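Local atomic coordinates of penicillin binding protein 2X (Streptococcus thermophilus, PDB entry 5U47), a protein that probably acts as a transpeptidase, forming peptide cross-links between glycan strands of septal peptidoglycan, and is probably inactivated by beta-lactam antibiotics. Residues K25-A30 with T187-Y193; A425-G430 with A466-R470; L643-F649 with T665-K670. The protein carries 1 engineered substitution. One frame throughout, in Å; residues are numbered along the deposited sequence.

The three contacts illustrate how a modular chain is held together by different local means. They follow one another in series, each closing before the next opens. Contact 1 pairs strands 26-28 and 189-192 within the dimerisation domain. Contact 2 joins helices 416-427 and 463-478 in the transpeptidase domain. Contact 3 sets strand 641-646, of one PASTA domain, against helix 660-670, of the next. Centres of contacts 1 and 2 lie 54 Å apart, on opposite sides of the chain's centre; contact 3 is 44 Å from contact 1 and 30 Å from contact 2, centre to centre. Contacts 1 and 2 thus each tie together parts of one domain, whereas contact 3 joins two consecutive PASTA domains.

Contact 1 (K25-A30 with T187-Y193); sequences KTIVAA and TDGEAIY
Four main-chain hydrogen bonds define this antiparallel pairing of strands 26-28 and 189-192: G189 N to V28 O (2.7 Å), T26 N to A191 O (2.9 Å), A191 N to T26 O (2.9 Å) and V28 N to G189 O (3.1 Å). T26-A191 and V28-G189 are thus hydrogen-bonded pairs; between them I27 and E190 form a non-hydrogen-bonded pair, I27 CA lying 4.7 Å from E190 CA. The short strands run at 135°, their axes approaching to 4.3 Å. Just beyond, D188 OD1 accepts a weak bond from A30 N at 3.4 Å. Strand 26-28 is an outer strand of a three-stranded sheet, with 207-210 across 189-192; I27 N bonds D165 OD2. One water lies 2.8 Å from T26 OG1 and 2.7 Å from Y193 N; another donates to I27 O (2.7 Å) and to Y193 OH (3.0 Å), which also bonds E137. E190, with chi1 t and chi2 p, brings OE1 to 3.2 Å from K25 CB, and a third water donates to E190 OE1 at 2.6 Å and, weakly, to K25 O at 3.4 Å. On the face of T26 and V28, the t rotamer of V28 puts CG2 3.6 Å from A191 CB, while T26 OG1 lies 3.4 Å from Y193 CD1. A CB on G189 would crowd V28 CB. The chemistry is that of a small beta ladder: backbone amides and carbonyls set the register, and side chains add modest apolar packing and water bridges.

Contact 2 (A425-G430 with A466-R470); sequences AISNNG and ASETR
A425, I426 and S427 are the last residues of helix 416-427. A425 O accepts G430 N at 2.7 Å, an i+5 to i bond that closes the turn following the helix, and lies 3.9 Å from A466 CB. I426, in the m,m rotamer, packs against helix 463-478: CG2 meets R470 CG at 3.8 Å, and CD1 reaches T469 CG2 at 4.4 Å. R470 (chi1 m, chi2 t, chi3 m) brings NH1 to I426 O, the one cross-segment hydrogen bond at 2.8 Å; I426 O also rests 3.6 Å from A466 CB. The CA-to-CB bond of S427 points away, and OG bonds A253 O. N428 leaves helical geometry, and N429 (phi 52°, psi 35°) reverses the chain so that G430 N comes within 3.7 Å of A466 CB. G430's phi of 88° suits glycine. R470 also bonds the carbonyls of S536 and E537. The contact joins the C-terminal end of helix 416-427 to helix 463-478 in the transpeptidase domain, whose penicillin-recognising fold is shared with beta-lactamases.

Contact 3 (L643-F649 with T665-K670); sequences LIMTNEF and TFAKWK
Consecutive PASTA domains meet here, sheet against helix. A PASTA domain is a helix laid on a three-stranded sheet, and strand 641-646 is the middle strand of one such sheet. Its I644 side chain touches L609 of helix 602-611, whereas L643 and M645, pointing the opposite way along the extended chain, meet helix 660-670 of the next domain. The strand and helix segments run nearly parallel, at 24°, with their axes 10.7 Å apart, a spacing bridged mainly by side chains; no direct hydrogen bond crosses. W669 (chi1 m, chi2 -23°) lays its six-membered ring beside the strand, CZ3 lying 3.8 Å from both L643 CB and M645 CB. M645, t at chi1 and chi2, adds a Met-aromatic contact: SD stands 4.8 Å from the centroid of that W669 ring, in an oblique approach. L643 (m,t) reaches back along the helix, its CD1 4.1 Å from F666 CB and 4.2 Å from T665 CB. Past the strand, N647 and E648 lead the chain round to F649, whose t rotamer directs its ring to the helix. F649 CZ and F666 CE1 touch at 3.6 Å, rim to rim, with centroids 6.0 Å apart and planes at 61°; L652 and I672 also flank F666. K670, with chi1 to chi3 all m, runs alongside F649, its CG 4.0 Å from F649 CE2. K670 NZ is 3.9 Å from F649 O, and two waters bridge the gap, each 2.7 Å from K670 NZ and 2.9 or 2.8 Å from F649 O.

Contact 1 (K25-A30 with T187-Y193)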
loop_
_atom_site.group_PDB
_atom_site.type_symbol
_atom_site.label_atom_id
_atom_site.label_comp_id
_atom_site.label_asym_id
_atom_site.label_seq_id
_atom_site.Cartn_x
_atom_site.Cartn_y
_atom_site.Cartn_z
ATOM N N LYS A 25 -25.390 -22.160 -20.116
ATOM C CA LYS A 25 -23.947 -21.961 -20.017
ATOM C C LYS A 25 -23.428 -21.953 -18.574
ATOM O O LYS A 25 -24.185 -21.743 -17.624
ATOM C CB LYS A 25 -23.580 -20.620 -20.655
ATOM C CG LYS A 25 -23.966 -20.460 -22.125
ATOM C CD LYS A 25 -23.076 -21.284 -23.035
ATOM C CE LYS A 25 -23.437 -21.079 -24.496
ATOM N NZ LYS A 25 -23.342 -19.654 -24.937
ATOM N N THR A 26 -22.119 -22.165 -18.446
ATOM C CA THR A 26 -21.412 -22.134 -17.172
ATOM C C THR A 26 -20.199 -21.238 -17.362
ATOM O O THR A 26 -19.485 -21.365 -18.350
ATOM C CB THR A 26 -20.912 -23.532 -16.759
ATOM O OG1 THR A 26 -22.016 -24.437 -16.710
ATOM C CG2 THR A 26 -20.211 -23.499 -15.396
ATOM N N ILE A 27 -19.980 -20.334 -16.416
ATOM C CA ILE A 27 -18.850 -19.430 -16.461
ATOM C C ILE A 27 -17.534 -20.207 -16.336
ATOM O O ILE A 27 -17.445 -21.194 -15.595
ATOM C CB ILE A 27 -18.945 -18.383 -15.321
ATOM C CG1 ILE A 27 -20.176 -17.487 -15.522
ATOM C CG2 ILE A 27 -17.674 -17.527 -15.241
ATOM C CD1 ILE A 27 -20.495 -16.604 -14.330
ATOM N N VAL A 28 -16.541 -19.772 -17.109
ATOM C CA VAL A 28 -15.184 -20.311 -17.055
ATOM C C VAL A 28 -14.333 -19.126 -16.585
ATOM O O VAL A 28 -14.195 -18.121 -17.289
ATOM C CB VAL A 28 -14.708 -20.857 -18.421
ATOM C CG1 VAL A 28 -13.270 -21.346 -18.352
ATOM C CG2 VAL A 28 -15.597 -22.000 -18.866
ATOM N N ALA A 29 -13.827 -19.212 -15.365
ATOM C CA ALA A 29 -13.040 -18.139 -14.801
ATOM C C ALA A 29 -11.767 -17.934 -15.595
ATOM O O ALA A 29 -11.112 -18.886 -15.991
ATOM C CB ALA A 29 -12.696 -18.439 -13.347
ATOM N N ALA A 30 -11.445 -16.684 -15.851
ATOM C CA ALA A 30 -10.211 -16.339 -16.531
ATOM C C ALA A 30 -9.032 -16.513 -15.567
ATOM O O ALA A 30 -9.201 -16.505 -14.338
ATOM C CB ALA A 30 -10.274 -14.892 -17.000
ATOM N N THR A 187 -11.532 -11.411 -18.194
ATOM C CA THR A 187 -12.898 -11.461 -18.664
ATOM C C THR A 187 -13.229 -12.930 -18.712
ATOM O O THR A 187 -12.546 -13.724 -19.371
ATOM C CB THR A 187 -13.039 -10.795 -20.043
ATOM O OG1 THR A 187 -12.590 -9.436 -19.932
ATOM C CG2 THR A 187 -14.501 -10.827 -20.543
ATOM N N ASP A 188 -14.275 -13.300 -18.001
ATOM C CA ASP A 188 -14.677 -14.687 -17.951
ATOM C C ASP A 188 -15.049 -15.291 -19.307
ATOM O O ASP A 188 -15.473 -14.597 -20.229
ATOM C CB ASP A 188 -15.841 -14.859 -16.991
ATOM C CG ASP A 188 -15.439 -14.671 -15.544
ATOM O OD1 ASP A 188 -14.226 -14.816 -15.203
ATOM O OD2 ASP A 188 -16.346 -14.391 -14.734
ATOM N N GLY A 189 -14.817 -16.598 -19.402
ATOM C CA GLY A 189 -15.147 -17.390 -20.567
ATOM C C GLY A 189 -16.493 -18.042 -20.336
ATOM O O GLY A 189 -17.169 -17.750 -19.356
ATOM N N GLU A 190 -16.863 -18.958 -21.216
ATOM C CA GLU A 190 -18.152 -19.597 -21.134
ATOM C C GLU A 190 -18.007 -21.002 -21.693
ATOM O O GLU A 190 -17.222 -21.222 -22.618
ATOM C CB GLU A 190 -19.138 -18.794 -21.991
ATOM C CG GLU A 190 -20.579 -18.824 -21.529
ATOM C CD GLU A 190 -20.850 -17.911 -20.339
ATOM O OE1 GLU A 190 -21.808 -18.183 -19.582
ATOM O OE2 GLU A 190 -20.126 -16.915 -20.155
ATOM N N ALA A 191 -18.734 -21.953 -21.124
ATOM C CA ALA A 191 -18.706 -23.315 -21.627
ATOM C C ALA A 191 -20.037 -24.012 -21.416
ATOM O O ALA A 191 -20.854 -23.609 -20.579
ATOM C CB ALA A 191 -17.600 -24.108 -20.957
ATOM N N ILE A 192 -20.248 -25.054 -22.203
ATOM C CA ILE A 192 -21.421 -25.888 -22.089
ATOM C C ILE A 192 -20.938 -27.187 -21.461
ATOM O O ILE A 192 -20.135 -27.908 -22.046
ATOM C CB ILE A 192 -22.069 -26.189 -23.461
ATOM C CG1 ILE A 192 -22.476 -24.884 -24.143
ATOM C CG2 ILE A 192 -23.269 -27.105 -23.290
ATOM C CD1 ILE A 192 -22.996 -25.061 -25.554
ATOM N N TYR A 193 -21.396 -27.453 -20.254
ATOM C CA TYR A 193 -21.082 -28.715 -19.595
ATOM C C TYR A 193 -22.196 -29.647 -19.924
ATOM O O TYR A 193 -23.308 -29.209 -20.138
ATOM C CB TYR A 193 -21.068 -28.558 -18.078
ATOM C CG TYR A 193 -19.849 -27.919 -17.501
ATOM C CD1 TYR A 193 -19.556 -26.579 -17.731
ATOM C CD2 TYR A 193 -18.996 -28.644 -16.670
ATOM C CE1 TYR A 193 -18.427 -25.988 -17.174
ATOM C CE2 TYR A 193 -17.886 -28.056 -16.093
ATOM C CZ TYR A 193 -17.600 -26.733 -16.359
ATOM O OH TYR A 193 -16.484 -26.165 -15.801
HETATM O O HOH W 1 -23.451 -18.405 -17.558
HETATM O O HOH W 2 -23.066 -25.745 -18.924
HETATM O O HOH W 3 -16.383 -23.426 -14.511
#

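Contact 2 (A425-G430 with A466-R470)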
loop_
_atom_site.group_PDB
_atom_site.type_symbol
_atom_site.label_atom_id
_atom_site.label_comp_id
_atom_site.label_asym_id
_atom_site.label_seq_id
_atom_site.Cartn_x
_atom_site.Cartn_y
_atom_site.Cartn_z
ATOM N N ALA A 425 8.047 15.421 1.301
ATOM C CA ALA A 425 8.329 16.835 1.062
ATOM C C ALA A 425 9.640 17.222 1.753
ATOM O O ALA A 425 10.404 18.028 1.258
ATOM C CB ALA A 425 7.190 17.706 1.550
ATOM N N ILE A 426 9.907 16.608 2.894
ATOM C CA ILE A 426 11.141 16.857 3.617
ATOM C C ILE A 426 12.331 16.291 2.840
ATOM O O ILE A 426 13.354 16.960 2.728
ATOM C CB ILE A 426 11.066 16.236 5.017
ATOM C CG1 ILE A 426 9.892 16.832 5.810
ATOM C CG2 ILE A 426 12.392 16.406 5.768
ATOM C CD1 ILE A 426 10.028 18.297 6.152
ATOM N N SER A 427 12.174 15.077 2.307
ATOM C CA SER A 427 13.218 14.361 1.571
ATOM C C SER A 427 13.416 14.802 0.123
ATOM O O SER A 427 14.455 14.498 -0.476
ATOM C CB SER A 427 12.897 12.851 1.512
ATOM O OG SER A 427 11.871 12.565 0.523
ATOM N N ASN A 428 12.419 15.476 -0.441
ATOM C CA ASN A 428 12.443 15.875 -1.855
ATOM C C ASN A 428 12.317 17.409 -2.061
ATOM O O ASN A 428 11.414 17.880 -2.768
ATOM C CB ASN A 428 11.304 15.123 -2.581
ATOM C CG ASN A 428 11.274 15.384 -4.076
ATOM O OD1 ASN A 428 12.291 15.309 -4.738
ATOM N ND2 ASN A 428 10.078 15.678 -4.614
ATOM N N ASN A 429 13.220 18.171 -1.428
ATOM C CA ASN A 429 13.319 19.627 -1.610
ATOM C C ASN A 429 12.017 20.427 -1.428
ATOM O O ASN A 429 11.782 21.436 -2.109
ATOM C CB ASN A 429 13.940 19.911 -2.993
ATOM C CG ASN A 429 15.326 19.299 -3.138
ATOM O OD1 ASN A 429 15.578 18.483 -4.036
ATOM N ND2 ASN A 429 16.206 19.630 -2.221
ATOM N N GLY A 430 11.186 19.981 -0.501
ATOM C CA GLY A 430 9.922 20.638 -0.216
ATOM C C GLY A 430 8.739 20.182 -1.050
ATOM O O GLY A 430 7.615 20.544 -0.740
ATOM N N ALA A 466 13.272 22.635 3.929
ATOM C CA ALA A 466 13.417 21.185 3.959
ATOM C C ALA A 466 14.868 20.790 4.261
ATOM O O ALA A 466 15.120 19.929 5.076
ATOM C CB ALA A 466 12.978 20.586 2.637
ATOM N N SER A 467 15.804 21.436 3.578
ATOM C CA SER A 467 17.216 21.155 3.742
ATOM C C SER A 467 17.709 21.450 5.165
ATOM O O SER A 467 18.470 20.668 5.754
ATOM C CB SER A 467 18.004 21.997 2.741
ATOM O OG SER A 467 19.390 21.945 3.015
ATOM N N GLU A 468 17.292 22.595 5.703
ATOM C CA GLU A 468 17.659 22.967 7.072
ATOM C C GLU A 468 17.043 22.011 8.087
ATOM O O GLU A 468 17.699 21.633 9.062
ATOM C CB GLU A 468 17.323 24.437 7.363
ATOM C CG GLU A 468 18.212 25.368 6.557
ATOM C CD GLU A 468 17.934 26.842 6.792
ATOM O OE1 GLU A 468 18.580 27.689 6.117
ATOM O OE2 GLU A 468 17.076 27.158 7.645
ATOM N N THR A 469 15.802 21.610 7.851
ATOM C CA THR A 469 15.136 20.647 8.717
ATOM C C THR A 469 15.944 19.339 8.752
ATOM O O THR A 469 16.213 18.812 9.836
ATOM C CB THR A 469 13.680 20.376 8.272
ATOM O OG1 THR A 469 12.924 21.587 8.354
ATOM C CG2 THR A 469 13.020 19.341 9.164
ATOM N N ARG A 470 16.380 18.863 7.578
ATOM C CA ARG A 470 17.172 17.624 7.503
ATOM C C ARG A 470 18.496 17.753 8.248
ATOM O O ARG A 470 18.920 16.820 8.923
ATOM C CB ARG A 470 17.426 17.187 6.062
ATOM C CG ARG A 470 16.182 16.670 5.324
ATOM C CD ARG A 470 16.543 15.915 4.046
ATOM N NE ARG A 470 17.461 16.667 3.184
ATOM C CZ ARG A 470 17.114 17.649 2.346
ATOM N NH1 ARG A 470 15.847 18.060 2.224
ATOM N NH2 ARG A 470 18.053 18.253 1.630
#

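Contact 3 (L643-F649 with T665-K670)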
loop_
_atom_site.group_PDB
_atom_site.type_symbol
_atom_site.label_atom_id
_atom_site.label_comp_id
_atom_site.label_asym_id
_atom_site.label_seq_id
_atom_site.Cartn_x
_atom_site.Cartn_y
_atom_site.Cartn_z
ATOM N N LEU A 643 -7.812 17.004 -13.798
ATOM C CA LEU A 643 -8.541 17.685 -12.730
ATOM C C LEU A 643 -9.931 17.089 -12.561
ATOM O O LEU A 643 -10.615 16.835 -13.547
ATOM C CB LEU A 643 -8.725 19.151 -13.043
ATOM C CG LEU A 643 -7.510 20.029 -13.277
ATOM C CD1 LEU A 643 -7.998 21.436 -13.598
ATOM C CD2 LEU A 643 -6.589 20.014 -12.064
ATOM N N ILE A 644 -10.325 16.877 -11.312
ATOM C CA ILE A 644 -11.662 16.411 -10.945
ATOM C C ILE A 644 -12.196 17.516 -10.043
ATOM O O ILE A 644 -11.717 17.688 -8.913
ATOM C CB ILE A 644 -11.633 15.070 -10.187
ATOM C CG1 ILE A 644 -11.084 13.949 -11.069
ATOM C CG2 ILE A 644 -13.026 14.676 -9.700
ATOM C CD1 ILE A 644 -10.830 12.661 -10.302
ATOM N N MET A 645 -13.151 18.297 -10.544
ATOM C CA MET A 645 -13.735 19.366 -9.727
ATOM C C MET A 645 -14.964 18.833 -9.022
ATOM O O MET A 645 -15.899 18.393 -9.671
ATOM C CB MET A 645 -14.119 20.580 -10.555
ATOM C CG MET A 645 -14.461 21.816 -9.711
ATOM S SD MET A 645 -14.975 23.196 -10.749
ATOM C CE MET A 645 -16.642 22.702 -11.163
ATOM N N THR A 646 -14.963 18.892 -7.695
ATOM C CA THR A 646 -16.101 18.400 -6.930
ATOM C C THR A 646 -17.163 19.480 -6.878
ATOM O O THR A 646 -16.933 20.611 -7.315
ATOM C CB THR A 646 -15.726 18.040 -5.487
ATOM O OG1 THR A 646 -15.440 19.238 -4.752
ATOM C CG2 THR A 646 -14.532 17.104 -5.465
ATOM N N ASN A 647 -18.311 19.136 -6.301
ATOM C CA ASN A 647 -19.411 20.089 -6.192
ATOM C C ASN A 647 -19.253 21.110 -5.052
ATOM O O ASN A 647 -20.120 21.946 -4.874
ATOM C CB ASN A 647 -20.774 19.382 -6.111
ATOM C CG ASN A 647 -20.936 18.536 -4.872
ATOM O OD1 ASN A 647 -19.971 17.986 -4.334
ATOM N ND2 ASN A 647 -22.171 18.381 -4.443
ATOM N N GLU A 648 -18.168 21.042 -4.280
ATOM C CA GLU A 648 -17.919 22.049 -3.233
ATOM C C GLU A 648 -16.457 22.469 -3.298
ATOM O O GLU A 648 -15.586 21.850 -2.687
ATOM C CB GLU A 648 -18.298 21.546 -1.848
ATOM C CG GLU A 648 -18.137 22.629 -0.793
ATOM C CD GLU A 648 -18.612 22.211 0.580
ATOM O OE1 GLU A 648 -18.994 21.032 0.751
ATOM O OE2 GLU A 648 -18.590 23.071 1.489
ATOM N N PHE A 649 -16.213 23.547 -4.031
ATOM C CA PHE A 649 -14.860 24.026 -4.315
ATOM C C PHE A 649 -14.839 25.548 -4.210
ATOM O O PHE A 649 -15.328 26.243 -5.102
ATOM C CB PHE A 649 -14.452 23.509 -5.713
ATOM C CG PHE A 649 -13.107 23.995 -6.202
ATOM C CD1 PHE A 649 -11.985 23.933 -5.390
ATOM C CD2 PHE A 649 -12.961 24.445 -7.505
ATOM C CE1 PHE A 649 -10.746 24.358 -5.850
ATOM C CE2 PHE A 649 -11.722 24.864 -7.977
ATOM C CZ PHE A 649 -10.613 24.821 -7.148
ATOM N N THR A 665 -7.488 25.129 -17.603
ATOM C CA THR A 665 -8.807 24.538 -17.439
ATOM C C THR A 665 -9.449 25.083 -16.161
ATOM O O THR A 665 -10.586 25.539 -16.170
ATOM C CB THR A 665 -8.733 23.006 -17.383
ATOM O OG1 THR A 665 -8.151 22.523 -18.602
ATOM C CG2 THR A 665 -10.109 22.400 -17.208
ATOM N N PHE A 666 -8.691 25.040 -15.077
ATOM C CA PHE A 666 -9.121 25.568 -13.796
ATOM C C PHE A 666 -9.540 27.031 -13.882
ATOM O O PHE A 666 -10.582 27.434 -13.332
ATOM C CB PHE A 666 -7.968 25.420 -12.777
ATOM C CG PHE A 666 -8.092 26.337 -11.597
ATOM C CD1 PHE A 666 -9.120 26.179 -10.685
ATOM C CD2 PHE A 666 -7.210 27.392 -11.427
ATOM C CE1 PHE A 666 -9.257 27.054 -9.608
ATOM C CE2 PHE A 666 -7.328 28.264 -10.346
ATOM C CZ PHE A 666 -8.358 28.092 -9.441
ATOM N N ALA A 667 -8.723 27.824 -14.571
ATOM C CA ALA A 667 -8.968 29.252 -14.677
ATOM C C ALA A 667 -10.249 29.523 -15.446
ATOM O O ALA A 667 -11.009 30.426 -15.101
ATOM C CB ALA A 667 -7.790 29.942 -15.339
ATOM N N LYS A 668 -10.457 28.749 -16.504
ATOM C CA LYS A 668 -11.660 28.863 -17.301
ATOM C C LYS A 668 -12.875 28.446 -16.463
ATOM O O LYS A 668 -13.886 29.128 -16.491
ATOM C CB LYS A 668 -11.572 28.008 -18.557
ATOM C CG LYS A 668 -12.743 28.189 -19.526
ATOM C CD LYS A 668 -12.757 27.115 -20.612
ATOM C CE LYS A 668 -13.115 25.735 -20.044
ATOM N NZ LYS A 668 -12.969 24.639 -21.048
ATOM N N TRP A 669 -12.772 27.345 -15.714
ATOM C CA TRP A 669 -13.894 26.897 -14.873
ATOM C C TRP A 669 -14.305 27.927 -13.829
ATOM O O TRP A 669 -15.496 28.120 -13.581
ATOM C CB TRP A 669 -13.577 25.584 -14.133
ATOM C CG TRP A 669 -13.537 24.351 -14.985
ATOM C CD1 TRP A 669 -14.143 24.165 -16.197
ATOM C CD2 TRP A 669 -12.995 23.082 -14.612
ATOM N NE1 TRP A 669 -13.931 22.876 -16.638
ATOM C CE2 TRP A 669 -13.238 22.190 -15.680
ATOM C CE3 TRP A 669 -12.286 22.621 -13.498
ATOM C CZ2 TRP A 669 -12.818 20.869 -15.658
ATOM C CZ3 TRP A 669 -11.865 21.293 -13.478
ATOM C CH2 TRP A 669 -12.137 20.440 -14.553
ATOM N N LYS A 670 -13.322 28.591 -13.228
ATOM C CA LYS A 670 -13.601 29.559 -12.156
ATOM C C LYS A 670 -13.500 31.036 -12.543
ATOM O O LYS A 670 -13.619 31.898 -11.676
ATOM C CB LYS A 670 -12.712 29.278 -10.937
ATOM C CG LYS A 670 -12.851 27.879 -10.373
ATOM C CD LYS A 670 -14.279 27.480 -10.030
ATOM C CE LYS A 670 -14.897 28.367 -8.982
ATOM N NZ LYS A 670 -16.232 27.840 -8.573
HETATM O O HOH W 4 -16.353 28.831 -6.040
HETATM O O HOH W 5 -16.723 25.508 -7.401
#